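Local coordinates for protein leucine aminopeptidase A1, chloroplastic (Solanum lycopersicum, PDB 5D8N) that removes N-terminal amino acids, preferably leucine, from peptides as a magnesium-dependent homohexameric M17 aminopeptidase, and also acts as a protein-folding chaperone, at residues 169-174 with 216-221; 174-179 with 221-226; 301-306 with 324-329; 446-451 with 515-520; 120-125 with 162-167. The protein carries 1 engineered substitution. All blocks are in the same frame, centred on the assembly; numbering follows the deposited sequence. Where two conformers were deposited one is given.

Contact 1: 169-174 with 216-221; sequences GSFEDN and GRELVN. With MG (magnesium ion), chain H.
F171 lays the far end of its ring against helix 197-221, overlapping the aliphatic parts of R217 and E218. Its CG is anti to the backbone N (chi1 169°), on the side of the helix; CD2 lies 3.8 Å from R217 CD and CZ 3.8 Å from E218 CG. The R217 guanidinium brings an edge to F171 CD2, its plane 63° from that of the ring, while its NE is bound to the carbonyl of T515. One turn further along, N221 ND2 donates to D173 OD2 at 3.0 Å, in the plane of its own amide and onto the anti lone pair of the carboxylate oxygen. The same OD2 forms a salt bridge with R175, and N221 OD1 accepts from the backbone of A514, so carboxylate and amide each have more than one partner. Water 2 donates to E218 OE2 at 2.8 Å and, weakly, to D173 OD1, bridging two carboxylates whose oxygens are not in contact. V220 O binds a magnesium ion at 2.3 Å, alongside four waters and A222 O. A loop of the macro-like N-terminal domain is thus docked on the last turns of the helix leading toward the catalytic domain, as in M17 aminopeptidases.

Contact 2: 174-179 with 221-226; sequences NRFRSE and NAPANI. With MG (magnesium ion), chain H.
Neither segment is regular where R175 and F176 meet A222: 174-179 opens with a type I beta turn from N174 to R177, and 221-226 begins as the chain leaves helix 197-221 at A222. The backbones stay apart, F176 and A222 being nearest with CA atoms 8.2 Å from each other. The F176 ring lies between two neighbours. R175 CB sits over the centre of one face; P223 CD approaches the opposite face toward the rim, a CH-pi contact 4.2 Å from the ring centroid. At the outer end of the ring CZ meets A222 CB at 4.0 Å, and CE1 meets I226 CG1 at 3.9 Å. R175 bends at chi3 (-66°), which turns NE back, and one guanidinium face lies by F176 CE2 while NH2 reaches A222 CB at 4.0 Å. That NH2 is held by D173 and by the carbonyl of E218. R177 grips N174 OD1 side-on through NE and NH2, tying the turn together. A222 O binds the magnesium ion at 2.1 Å. The contact joins the loop between helix 152-170 and strand 187-191 to the one between helices 197-221 and 229-242, with G368 of the second subunit packed on P223.

Contact 3: 301-306 with 324-329; sequences GLTFDS and NDMGGA
D325 and M326 press against the corner where strand 293-305 turns at T303 and F304; the contact is tight around G301, M326 and A329, with one bridging water at its margin, and looser and polar around D325. In the tight part A329 CB, in the first turn of helix 327-342, rests 3.9 Å from G301 CA. M326 CG lies 4.0 Å from T303 CA, and the bend at chi3 (61°) swings CE away from the strand after SD has passed T303 CG2. The methionine thus crosses the threonine obliquely, with its sulfur at the methyl branch. Water 7 bridges the backbones, donating to L302 O and accepting from M326 N at 2.7 Å. In the polar part D305 N donates to D325 OD2 at 3.1 Å, coming from above the carboxylate plane, while the F304 ring stands at 79° to that plane. Water 8 donates to both D325 OD2 and T303 O. D305 OD1 turns instead to G307 N and N358, and OD2 makes a long, weak ion pair with K300. D305 is a known ligand of both catalytic magnesium ions, K300 and D325 of one; here the magnesium nearest D325 is about 6 Å from its side chain. The two carboxylates approach without contact, D305 OD2 standing 4.9 Å from D325 OD1, consistent with a site that concentrates negative charge for divalent cations.

Contact 4: 446-451 with 515-520; sequences SGEKLW and TGYGVS
E448 reaches from the loop after helix 433-446 to the start of helix 519-527, where its OE2 accepts the backbone N-H of G518, the N-cap residue, at 2.9 Å. The bond is almost straight (174°) and arrives on the syn side of the carboxylate, 26° out of its plane. OE2 also accepts a hydrogen bond from water 10, which donates to G516 O and accepts from S520 N. The other oxygen, OE1, is bound to T521 OG1. On its way the carboxylate lies over one face of the Y517 ring, toward the rim. The Y517 hydroxyl donates to K449 O at 2.6 Å, from above the carbonyl plane; CG anti to the backbone N (chi1 179°) starts the side chain in that direction. L450 CB touches the same OH at 3.7 Å. S446 OG accepts from E448 N, closing an ST turn, and is also bonded to T521. Water 9 donates to S446 O and is hydrogen-bonded to S520 OG at 2.7 Å, joining the end of helix 433-446 to the first turn of helix 519-527. K449 NZ makes a salt bridge with E456 of the third subunit. The contact sets strand 450-452, outermost of the sheet within this chain, against C-terminal helix 519-527, which packs on helix 197-221.

Contact 5: 120-125 with 162-167; sequences SYHSLG and IATGVV
This is a close helix-helix crossing inside the N-terminal domain, made by Y121 to G125 of helix 119-134 and I162 to V166 of helix 152-170. The short segments cross at -42° with axes only 6.5 Å apart. Two glycines make that closeness possible: G125 and G165 face each other, and their carbonyl carbons come within 3.4 Å, where a side chain on either would run into the opposite backbone. CA-H...O contacts run both ways across the crossing, from G165 CA to H122 O at 3.4 Å and from G125 CA to I162 O at 3.6 Å, and a third joins V166 CA to G125 O. The larger side chains gather around the glycines. V166 CG2 reaches over to G125 O. I162 places CG1 anti to its carbonyl carbon (chi1 -74°), and CG1 meets Y121 CB; its CD1 then lies 4.0 Å from L124 CD2, the two side chains running side by side in the same direction. On another side of the crossing CD2 and NE2 of the H122 imidazole meet the methyl CG2 of T164 obliquely, CD2 at 3.9 Å. T164 OG1 is taken up by S160 O within its own helix, and the threonine meets the imidazole through CB and CG2. L124 and I162 continue onto V142 of strand 139-144, and T164 onto helix 197-221. Facing glycines with reciprocal CA-H...O contacts at a crossing near -40° resemble the close packing of GxxxG-type helix pairs, here between two helices on the mixed sheet of the macro-like N-terminal domain.

In the fold
From the N terminus, contact 5 closes first, bringing helix 119-134 against helix 152-170 within the N-terminal domain. Where the latter helix ends, contacts 1 and 2 begin; they share N174 and N221, their segments alternate along the chain, and they tie the loop between helix 152-170 and strand 187-191 to the end of helix 197-221 and the loop beyond, around one magnesium ion. Contact 3 follows in series, closing the loop between strand 293-305 and helix 327-342; it meets contact 1 through M326 and contact 2 through A224. Contact 4 closes last, reaching the same sheet. R217 bonds T515 between contacts 1 and 4, and H122 touches S446, joining contact 5 to the catalytic domain.

Contact 1: 169-174 with 216-221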
# COMPACT_ATOMS: atom_id res chain seq x y z
N GLY A 169 -16.27 35.41 13.92
CA GLY A 169 -17.10 34.34 14.42
C GLY A 169 -18.48 34.34 13.81
O GLY A 169 -19.09 33.28 13.72
N SER A 170 -18.93 35.50 13.32
CA SER A 170 -20.25 35.62 12.70
C SER A 170 -20.25 35.30 11.22
O SER A 170 -21.31 35.20 10.62
CB SER A 170 -20.80 37.04 12.85
OG SER A 170 -20.97 37.31 14.23
N PHE A 171 -19.07 35.19 10.62
CA PHE A 171 -18.99 34.94 9.18
C PHE A 171 -19.50 33.55 8.87
O PHE A 171 -19.09 32.58 9.50
CB PHE A 171 -17.55 35.09 8.70
CG PHE A 171 -17.34 34.60 7.30
CD1 PHE A 171 -17.87 35.29 6.22
CD2 PHE A 171 -16.64 33.44 7.07
CE1 PHE A 171 -17.59 34.90 4.92
CE2 PHE A 171 -16.40 33.01 5.78
CZ PHE A 171 -16.84 33.77 4.70
N GLU A 172 -20.38 33.43 7.88
CA GLU A 172 -20.84 32.13 7.40
C GLU A 172 -20.91 32.19 5.88
O GLU A 172 -21.45 33.14 5.31
CB GLU A 172 -22.22 31.77 7.97
CG GLU A 172 -22.49 30.27 8.07
CD GLU A 172 -23.94 29.90 8.41
OE1 GLU A 172 -24.90 30.60 7.99
OE2 GLU A 172 -24.15 28.85 9.04
N ASP A 173 -20.20 31.29 5.21
CA ASP A 173 -20.08 31.31 3.78
C ASP A 173 -21.15 30.40 3.20
O ASP A 173 -20.99 29.18 3.15
CB ASP A 173 -18.67 30.89 3.35
CG ASP A 173 -18.37 31.24 1.90
OD1 ASP A 173 -19.33 31.55 1.16
OD2 ASP A 173 -17.20 31.11 1.45
N ASN A 174 -22.20 31.01 2.65
CA ASN A 174 -23.32 30.27 2.09
C ASN A 174 -23.49 30.40 0.59
O ASN A 174 -24.57 30.17 0.05
CB ASN A 174 -24.62 30.75 2.76
CG ASN A 174 -24.69 30.37 4.21
OD1 ASN A 174 -24.37 29.24 4.59
ND2 ASN A 174 -24.99 31.34 5.04
N GLY A 216 -9.92 36.46 2.35
CA GLY A 216 -9.10 35.27 2.29
C GLY A 216 -9.87 33.97 2.46
O GLY A 216 -9.69 33.03 1.70
N ARG A 217 -10.76 33.89 3.45
CA ARG A 217 -11.62 32.72 3.63
C ARG A 217 -12.45 32.45 2.39
O ARG A 217 -12.51 31.30 1.93
CB ARG A 217 -12.58 32.94 4.80
CG ARG A 217 -11.87 33.01 6.13
CD ARG A 217 -12.85 33.00 7.29
NE ARG A 217 -12.12 33.05 8.55
CZ ARG A 217 -12.72 33.07 9.74
NH1 ARG A 217 -14.04 33.01 9.80
NH2 ARG A 217 -12.01 33.32 10.83
N GLU A 218 -13.04 33.50 1.83
CA GLU A 218 -13.86 33.32 0.63
C GLU A 218 -13.09 32.80 -0.57
O GLU A 218 -13.55 31.90 -1.28
CB GLU A 218 -14.57 34.62 0.28
CG GLU A 218 -15.72 34.94 1.22
CD GLU A 218 -16.44 36.22 0.84
OE1 GLU A 218 -15.77 37.13 0.29
OE2 GLU A 218 -17.64 36.36 1.16
N LEU A 219 -11.86 33.28 -0.72
CA LEU A 219 -11.06 32.88 -1.86
C LEU A 219 -10.71 31.39 -1.76
O LEU A 219 -10.67 30.70 -2.76
CB LEU A 219 -9.80 33.73 -1.98
CG LEU A 219 -10.07 35.18 -2.39
CD1 LEU A 219 -8.79 35.98 -2.32
CD2 LEU A 219 -10.65 35.25 -3.79
N VAL A 220 -10.47 30.92 -0.54
CA VAL A 220 -10.10 29.54 -0.30
C VAL A 220 -11.34 28.64 -0.31
O VAL A 220 -11.30 27.57 -0.85
CB VAL A 220 -9.34 29.39 1.03
CG1 VAL A 220 -9.01 27.93 1.32
CG2 VAL A 220 -8.05 30.20 1.00
N ASN A 221 -12.39 29.00 0.42
CA ASN A 221 -13.60 28.21 0.39
C ASN A 221 -14.07 27.91 -1.03
O ASN A 221 -14.70 26.89 -1.27
CB ASN A 221 -14.73 28.94 1.12
CG ASN A 221 -14.62 28.85 2.62
OD1 ASN A 221 -13.87 28.06 3.18
ND2 ASN A 221 -15.34 29.72 3.30
MG MG H . -10.91 26.62 -2.86
O HOH W 1 -16.97 32.07 11.13
O HOH W 2 -19.64 34.52 1.72
O HOH W 3 -9.83 28.44 -3.75
O HOH W 4 -11.69 24.80 -1.91
O HOH W 5 -10.16 25.62 -4.67
O HOH W 6 -8.92 26.21 -2.14

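Contact 2: 174-179 with 221-226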
# COMPACT_ATOMS: atom_id res chain seq x y z
N ASN A 174 -22.20 31.01 2.65
CA ASN A 174 -23.32 30.27 2.09
C ASN A 174 -23.49 30.40 0.59
O ASN A 174 -24.57 30.17 0.05
CB ASN A 174 -24.62 30.75 2.76
CG ASN A 174 -24.69 30.37 4.21
OD1 ASN A 174 -24.37 29.24 4.59
ND2 ASN A 174 -24.99 31.34 5.04
N ARG A 175 -22.45 30.90 -0.05
CA ARG A 175 -22.52 31.13 -1.48
C ARG A 175 -22.84 29.88 -2.31
O ARG A 175 -23.33 30.01 -3.42
CB ARG A 175 -21.18 31.70 -1.94
CG ARG A 175 -20.92 33.13 -1.50
CD ARG A 175 -19.53 33.57 -1.96
NE ARG A 175 -18.50 32.80 -1.28
CZ ARG A 175 -17.26 32.62 -1.73
NH1 ARG A 175 -16.84 33.29 -2.79
NH2 ARG A 175 -16.42 31.82 -1.08
N PHE A 176 -22.48 28.68 -1.83
CA PHE A 176 -22.62 27.47 -2.64
C PHE A 176 -23.59 26.44 -2.10
O PHE A 176 -23.53 25.27 -2.49
CB PHE A 176 -21.27 26.80 -2.85
CG PHE A 176 -20.20 27.76 -3.27
CD1 PHE A 176 -20.21 28.30 -4.55
CD2 PHE A 176 -19.25 28.19 -2.38
CE1 PHE A 176 -19.32 29.27 -4.92
CE2 PHE A 176 -18.33 29.15 -2.76
CZ PHE A 176 -18.39 29.72 -4.02
N ARG A 177 -24.50 26.86 -1.23
CA ARG A 177 -25.51 25.97 -0.70
C ARG A 177 -26.86 26.68 -0.63
O ARG A 177 -26.95 27.90 -0.57
CB ARG A 177 -25.15 25.41 0.67
CG ARG A 177 -24.74 26.42 1.71
CD ARG A 177 -24.22 25.71 2.96
NE ARG A 177 -23.78 26.67 3.96
CZ ARG A 177 -22.80 26.47 4.84
NH1 ARG A 177 -22.15 25.32 4.87
NH2 ARG A 177 -22.44 27.47 5.64
N SER A 178 -27.89 25.88 -0.88
CA SER A 178 -29.19 26.35 -1.33
C SER A 178 -29.98 26.71 -0.10
O SER A 178 -30.90 27.51 -0.15
CB SER A 178 -29.89 25.27 -2.18
OG SER A 178 -29.07 24.78 -3.26
N GLU A 179 -29.62 26.13 1.04
CA GLU A 179 -30.37 26.41 2.25
C GLU A 179 -29.45 26.96 3.33
O GLU A 179 -28.44 26.36 3.70
CB GLU A 179 -31.14 25.17 2.74
CG GLU A 179 -32.64 25.27 2.50
CD GLU A 179 -33.16 24.31 1.45
OE1 GLU A 179 -34.27 24.55 0.93
OE2 GLU A 179 -32.50 23.29 1.17
N ASN A 221 -12.39 29.00 0.42
CA ASN A 221 -13.60 28.21 0.39
C ASN A 221 -14.07 27.91 -1.03
O ASN A 221 -14.70 26.89 -1.27
CB ASN A 221 -14.73 28.94 1.12
CG ASN A 221 -14.62 28.85 2.62
OD1 ASN A 221 -13.87 28.06 3.18
ND2 ASN A 221 -15.34 29.72 3.30
N ALA A 222 -14.01 28.90 -1.92
CA ALA A 222 -14.53 28.73 -3.26
C ALA A 222 -13.73 27.63 -3.94
O ALA A 222 -12.50 27.58 -3.83
CB ALA A 222 -14.43 30.03 -4.02
N PRO A 223 -14.41 26.77 -4.70
CA PRO A 223 -13.74 25.72 -5.44
C PRO A 223 -13.09 26.25 -6.71
O PRO A 223 -13.38 27.37 -7.18
CB PRO A 223 -14.89 24.78 -5.77
CG PRO A 223 -16.02 25.72 -6.03
CD PRO A 223 -15.85 26.81 -5.02
N ALA A 224 -12.22 25.42 -7.27
CA ALA A 224 -11.42 25.79 -8.43
C ALA A 224 -12.23 26.08 -9.69
O ALA A 224 -11.73 26.74 -10.60
CB ALA A 224 -10.39 24.72 -8.70
N ASN A 225 -13.45 25.55 -9.80
CA ASN A 225 -14.32 25.84 -10.94
C ASN A 225 -14.96 27.22 -10.83
O ASN A 225 -15.51 27.74 -11.79
CB ASN A 225 -15.36 24.73 -11.19
CG ASN A 225 -16.34 24.54 -10.06
OD1 ASN A 225 -15.97 24.48 -8.89
ND2 ASN A 225 -17.61 24.41 -10.41
N ILE A 226 -14.81 27.86 -9.69
CA ILE A 226 -15.31 29.22 -9.46
C ILE A 226 -14.15 30.21 -9.35
O ILE A 226 -14.11 31.22 -10.05
CB ILE A 226 -16.12 29.25 -8.13
CG1 ILE A 226 -17.35 28.37 -8.21
CG2 ILE A 226 -16.49 30.68 -7.74
CD1 ILE A 226 -18.43 28.84 -9.17
MG MG H . -10.91 26.62 -2.86
O HOH W 4 -11.69 24.80 -1.91
O HOH W 5 -10.16 25.62 -4.67
O HOH W 3 -9.83 28.44 -3.75
O HOH W 6 -8.92 26.21 -2.14

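Contact 3: 301-306 with 324-329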
# COMPACT_ATOMS: atom_id res chain seq x y z
N GLY A 301 -0.27 30.57 -5.61
CA GLY A 301 -1.60 30.73 -6.19
C GLY A 301 -1.94 29.67 -7.23
O GLY A 301 -2.48 29.94 -8.30
N LEU A 302 -1.78 28.41 -6.84
CA LEU A 302 -2.40 27.31 -7.57
C LEU A 302 -3.85 27.22 -7.12
O LEU A 302 -4.15 26.84 -5.97
CB LEU A 302 -1.65 26.01 -7.30
CG LEU A 302 -0.47 25.79 -8.25
CD1 LEU A 302 0.59 26.84 -8.00
CD2 LEU A 302 0.11 24.40 -8.01
N THR A 303 -4.74 27.58 -8.04
CA THR A 303 -6.16 27.60 -7.76
C THR A 303 -6.71 26.18 -7.69
O THR A 303 -7.65 25.87 -6.95
CB THR A 303 -6.92 28.39 -8.85
OG1 THR A 303 -6.70 27.83 -10.15
CG2 THR A 303 -6.48 29.83 -8.85
N PHE A 304 -5.98 25.28 -8.33
CA PHE A 304 -6.09 23.85 -8.09
C PHE A 304 -4.73 23.19 -8.29
O PHE A 304 -4.01 23.47 -9.27
CB PHE A 304 -7.10 23.21 -9.06
CG PHE A 304 -7.20 21.72 -8.94
CD1 PHE A 304 -7.82 21.13 -7.86
CD2 PHE A 304 -6.58 20.90 -9.87
CE1 PHE A 304 -7.78 19.76 -7.66
CE2 PHE A 304 -6.54 19.53 -9.68
CZ PHE A 304 -7.14 18.96 -8.57
N ASP A 305 -4.43 22.25 -7.40
CA ASP A 305 -3.20 21.47 -7.48
C ASP A 305 -3.44 19.97 -7.65
O ASP A 305 -3.88 19.31 -6.71
CB ASP A 305 -2.36 21.73 -6.24
CG ASP A 305 -0.92 21.30 -6.41
OD1 ASP A 305 -0.65 20.53 -7.36
OD2 ASP A 305 -0.08 21.80 -5.62
N SER A 306 -3.17 19.47 -8.86
CA SER A 306 -3.31 18.07 -9.27
C SER A 306 -2.59 17.08 -8.35
O SER A 306 -2.99 15.92 -8.27
CB SER A 306 -2.74 17.85 -10.69
OG SER A 306 -3.73 17.76 -11.70
N ASN A 324 -6.67 23.20 1.18
CA ASN A 324 -5.81 24.31 1.51
C ASN A 324 -5.22 25.03 0.30
O ASN A 324 -4.43 25.96 0.49
CB ASN A 324 -4.71 23.82 2.46
CG ASN A 324 -3.77 22.82 1.82
OD1 ASN A 324 -3.81 22.62 0.60
ND2 ASN A 324 -2.90 22.21 2.63
N ASP A 325 -5.51 24.56 -0.91
CA ASP A 325 -5.02 25.17 -2.15
C ASP A 325 -5.24 26.68 -2.06
O ASP A 325 -6.29 27.13 -1.57
CB ASP A 325 -5.78 24.68 -3.39
CG ASP A 325 -5.33 23.30 -3.85
OD1 ASP A 325 -4.32 22.80 -3.30
OD2 ASP A 325 -6.00 22.74 -4.77
N MET A 326 -4.22 27.43 -2.46
CA MET A 326 -4.34 28.88 -2.60
C MET A 326 -4.39 29.65 -1.27
O MET A 326 -4.69 30.83 -1.26
CB MET A 326 -5.60 29.16 -3.43
CG MET A 326 -5.41 30.01 -4.67
SD MET A 326 -7.13 30.48 -4.93
CE MET A 326 -7.50 31.36 -3.44
N GLY A 327 -4.17 28.99 -0.15
CA GLY A 327 -4.18 29.69 1.14
C GLY A 327 -3.20 30.85 1.20
O GLY A 327 -3.44 31.85 1.88
N GLY A 328 -2.07 30.68 0.52
CA GLY A 328 -1.00 31.66 0.54
C GLY A 328 -1.43 32.89 -0.24
O GLY A 328 -1.32 34.02 0.24
N ALA A 329 -1.90 32.67 -1.46
CA ALA A 329 -2.40 33.78 -2.25
C ALA A 329 -3.52 34.50 -1.52
O ALA A 329 -3.67 35.72 -1.61
CB ALA A 329 -2.91 33.28 -3.60
O HOH W 7 -2.04 26.97 -3.92
O HOH W 8 -8.54 23.96 -5.00

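Contact 4: 446-451 with 515-520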
# COMPACT_ATOMS: atom_id res chain seq x y z
N SER A 446 -0.60 39.63 16.39
CA SER A 446 -1.82 39.18 15.73
C SER A 446 -2.51 38.02 16.44
O SER A 446 -3.70 37.78 16.27
CB SER A 446 -1.47 38.73 14.32
OG SER A 446 -0.73 37.52 14.30
N GLY A 447 -1.76 37.25 17.21
CA GLY A 447 -2.31 36.07 17.83
C GLY A 447 -2.18 34.80 17.01
O GLY A 447 -2.56 33.73 17.48
N GLU A 448 -1.58 34.89 15.83
CA GLU A 448 -1.44 33.72 14.96
C GLU A 448 -0.25 32.86 15.40
O GLU A 448 0.75 33.36 15.93
CB GLU A 448 -1.31 34.16 13.51
CG GLU A 448 -2.58 34.81 12.98
CD GLU A 448 -2.68 34.85 11.45
OE1 GLU A 448 -1.78 35.44 10.80
OE2 GLU A 448 -3.75 34.49 10.91
N LYS A 449 -0.32 31.56 15.13
CA LYS A 449 0.69 30.60 15.58
C LYS A 449 1.64 30.22 14.46
O LYS A 449 1.22 29.73 13.41
CB LYS A 449 0.06 29.31 16.09
CG LYS A 449 -0.84 29.48 17.30
CD LYS A 449 -1.51 28.16 17.66
CE LYS A 449 -2.55 28.45 18.74
NZ LYS A 449 -2.96 27.28 19.54
N LEU A 450 2.93 30.40 14.74
CA LEU A 450 4.00 29.99 13.84
C LEU A 450 5.26 29.67 14.63
O LEU A 450 5.39 30.03 15.80
CB LEU A 450 4.24 31.04 12.74
CG LEU A 450 4.56 32.49 13.11
CD1 LEU A 450 5.99 32.65 13.57
CD2 LEU A 450 4.31 33.41 11.93
N TRP A 451 6.21 29.01 13.97
CA TRP A 451 7.42 28.56 14.64
C TRP A 451 8.54 28.51 13.61
O TRP A 451 8.39 27.90 12.54
CB TRP A 451 7.20 27.18 15.24
CG TRP A 451 8.29 26.69 16.17
CD1 TRP A 451 9.35 25.89 15.85
CD2 TRP A 451 8.45 27.02 17.56
NE1 TRP A 451 10.12 25.63 16.97
CE2 TRP A 451 9.56 26.29 18.04
CE3 TRP A 451 7.78 27.89 18.42
CZ2 TRP A 451 10.04 26.44 19.34
CZ3 TRP A 451 8.18 27.95 19.76
CH2 TRP A 451 9.32 27.23 20.20
N THR A 515 -9.63 29.54 6.96
CA THR A 515 -9.43 30.42 8.11
C THR A 515 -9.07 31.84 7.73
O THR A 515 -9.24 32.75 8.54
CB THR A 515 -8.32 29.89 9.05
OG1 THR A 515 -7.12 29.76 8.30
CG2 THR A 515 -8.68 28.52 9.63
N GLY A 516 -8.41 32.01 6.59
CA GLY A 516 -7.78 33.27 6.24
C GLY A 516 -6.54 33.53 7.08
O GLY A 516 -6.11 34.68 7.24
N TYR A 517 -5.96 32.45 7.60
CA TYR A 517 -4.67 32.51 8.28
C TYR A 517 -3.66 33.31 7.47
O TYR A 517 -3.44 33.05 6.30
CB TYR A 517 -4.13 31.11 8.56
CG TYR A 517 -2.79 31.11 9.24
CD1 TYR A 517 -1.61 31.17 8.51
CD2 TYR A 517 -2.68 30.97 10.61
CE1 TYR A 517 -0.38 31.27 9.14
CE2 TYR A 517 -1.46 30.90 11.24
CZ TYR A 517 -0.31 31.13 10.51
OH TYR A 517 0.91 31.08 11.16
N GLY A 518 -2.92 34.15 8.18
CA GLY A 518 -1.79 34.87 7.62
C GLY A 518 -2.08 36.36 7.52
O GLY A 518 -1.14 37.17 7.56
N VAL A 519 -3.33 36.72 7.20
CA VAL A 519 -3.65 38.11 6.88
C VAL A 519 -3.23 38.98 8.04
O VAL A 519 -2.53 39.97 7.87
CB VAL A 519 -5.14 38.31 6.56
CG1 VAL A 519 -5.47 39.77 6.43
CG2 VAL A 519 -5.51 37.59 5.28
N SER A 520 -3.69 38.66 9.24
CA SER A 520 -3.45 39.55 10.37
C SER A 520 -1.97 39.69 10.66
O SER A 520 -1.50 40.77 11.03
CB SER A 520 -4.23 39.09 11.62
OG SER A 520 -3.86 37.75 11.96
O HOH W 9 -5.24 36.88 14.06
O HOH W 10 -5.50 36.14 9.62

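Contact 5: 120-125 with 162-167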
# COMPACT_ATOMS: atom_id res chain seq x y z
N SER A 120 -7.17 35.30 23.81
CA SER A 120 -8.24 35.10 24.78
C SER A 120 -9.44 35.94 24.38
O SER A 120 -10.57 35.51 24.57
CB SER A 120 -7.81 35.49 26.19
OG SER A 120 -6.71 34.70 26.57
N TYR A 121 -9.17 37.17 23.94
CA TYR A 121 -10.25 38.10 23.64
C TYR A 121 -10.86 37.85 22.26
O TYR A 121 -12.09 37.90 22.13
CB TYR A 121 -9.77 39.54 23.76
CG TYR A 121 -9.24 39.86 25.14
CD1 TYR A 121 -10.04 39.63 26.26
CD2 TYR A 121 -7.89 40.11 25.33
CE1 TYR A 121 -9.55 39.84 27.54
CE2 TYR A 121 -7.39 40.32 26.60
CZ TYR A 121 -8.23 40.18 27.70
OH TYR A 121 -7.77 40.37 28.98
N HIS A 122 -10.04 37.36 21.32
CA HIS A 122 -10.57 36.75 20.11
C HIS A 122 -11.55 35.63 20.43
O HIS A 122 -12.65 35.59 19.87
CB HIS A 122 -9.47 36.15 19.25
CG HIS A 122 -8.57 37.18 18.66
ND1 HIS A 122 -7.32 36.87 18.18
CD2 HIS A 122 -8.77 38.48 18.38
CE1 HIS A 122 -6.79 37.94 17.60
NE2 HIS A 122 -7.64 38.94 17.74
N SER A 123 -11.17 34.72 21.32
CA SER A 123 -12.06 33.61 21.69
C SER A 123 -13.36 34.12 22.31
O SER A 123 -14.42 33.53 22.11
CB SER A 123 -11.36 32.64 22.66
OG SER A 123 -10.33 31.98 21.95
N LEU A 124 -13.21 35.08 23.22
CA LEU A 124 -14.37 35.67 23.88
C LEU A 124 -15.32 36.17 22.81
O LEU A 124 -16.51 35.86 22.84
CB LEU A 124 -13.97 36.80 24.82
CG LEU A 124 -15.12 37.60 25.43
CD1 LEU A 124 -16.05 36.70 26.22
CD2 LEU A 124 -14.59 38.69 26.34
N GLY A 125 -14.82 36.93 21.85
CA GLY A 125 -15.66 37.41 20.77
C GLY A 125 -16.31 36.28 19.98
O GLY A 125 -17.48 36.42 19.58
N ILE A 162 -11.88 41.63 20.87
CA ILE A 162 -13.27 41.19 21.03
C ILE A 162 -14.05 41.41 19.73
O ILE A 162 -14.75 40.51 19.25
CB ILE A 162 -13.96 41.90 22.19
CG1 ILE A 162 -13.45 41.38 23.54
CG2 ILE A 162 -15.47 41.76 22.12
CD1 ILE A 162 -13.76 42.30 24.72
N ALA A 163 -13.90 42.60 19.15
CA ALA A 163 -14.56 42.95 17.91
C ALA A 163 -14.18 41.97 16.82
O ALA A 163 -15.04 41.52 16.07
CB ALA A 163 -14.20 44.38 17.49
N THR A 164 -12.89 41.70 16.69
CA THR A 164 -12.37 40.75 15.70
C THR A 164 -13.04 39.38 15.89
O THR A 164 -13.55 38.78 14.93
CB THR A 164 -10.84 40.63 15.85
OG1 THR A 164 -10.21 41.87 15.51
CG2 THR A 164 -10.31 39.53 15.00
N GLY A 165 -13.11 38.92 17.13
CA GLY A 165 -13.71 37.61 17.39
C GLY A 165 -15.18 37.55 17.00
O GLY A 165 -15.67 36.56 16.46
N VAL A 166 -15.90 38.63 17.27
CA VAL A 166 -17.33 38.67 16.93
C VAL A 166 -17.51 38.68 15.39
O VAL A 166 -18.38 38.00 14.89
CB VAL A 166 -18.02 39.88 17.55
CG1 VAL A 166 -19.45 40.01 17.03
CG2 VAL A 166 -18.02 39.75 19.06
N VAL A 167 -16.73 39.50 14.69
CA VAL A 167 -16.89 39.67 13.25
C VAL A 167 -16.52 38.37 12.54
O VAL A 167 -17.30 37.84 11.77
CB VAL A 167 -16.03 40.84 12.71
CG1 VAL A 167 -16.06 40.90 11.19
CG2 VAL A 167 -16.55 42.18 13.23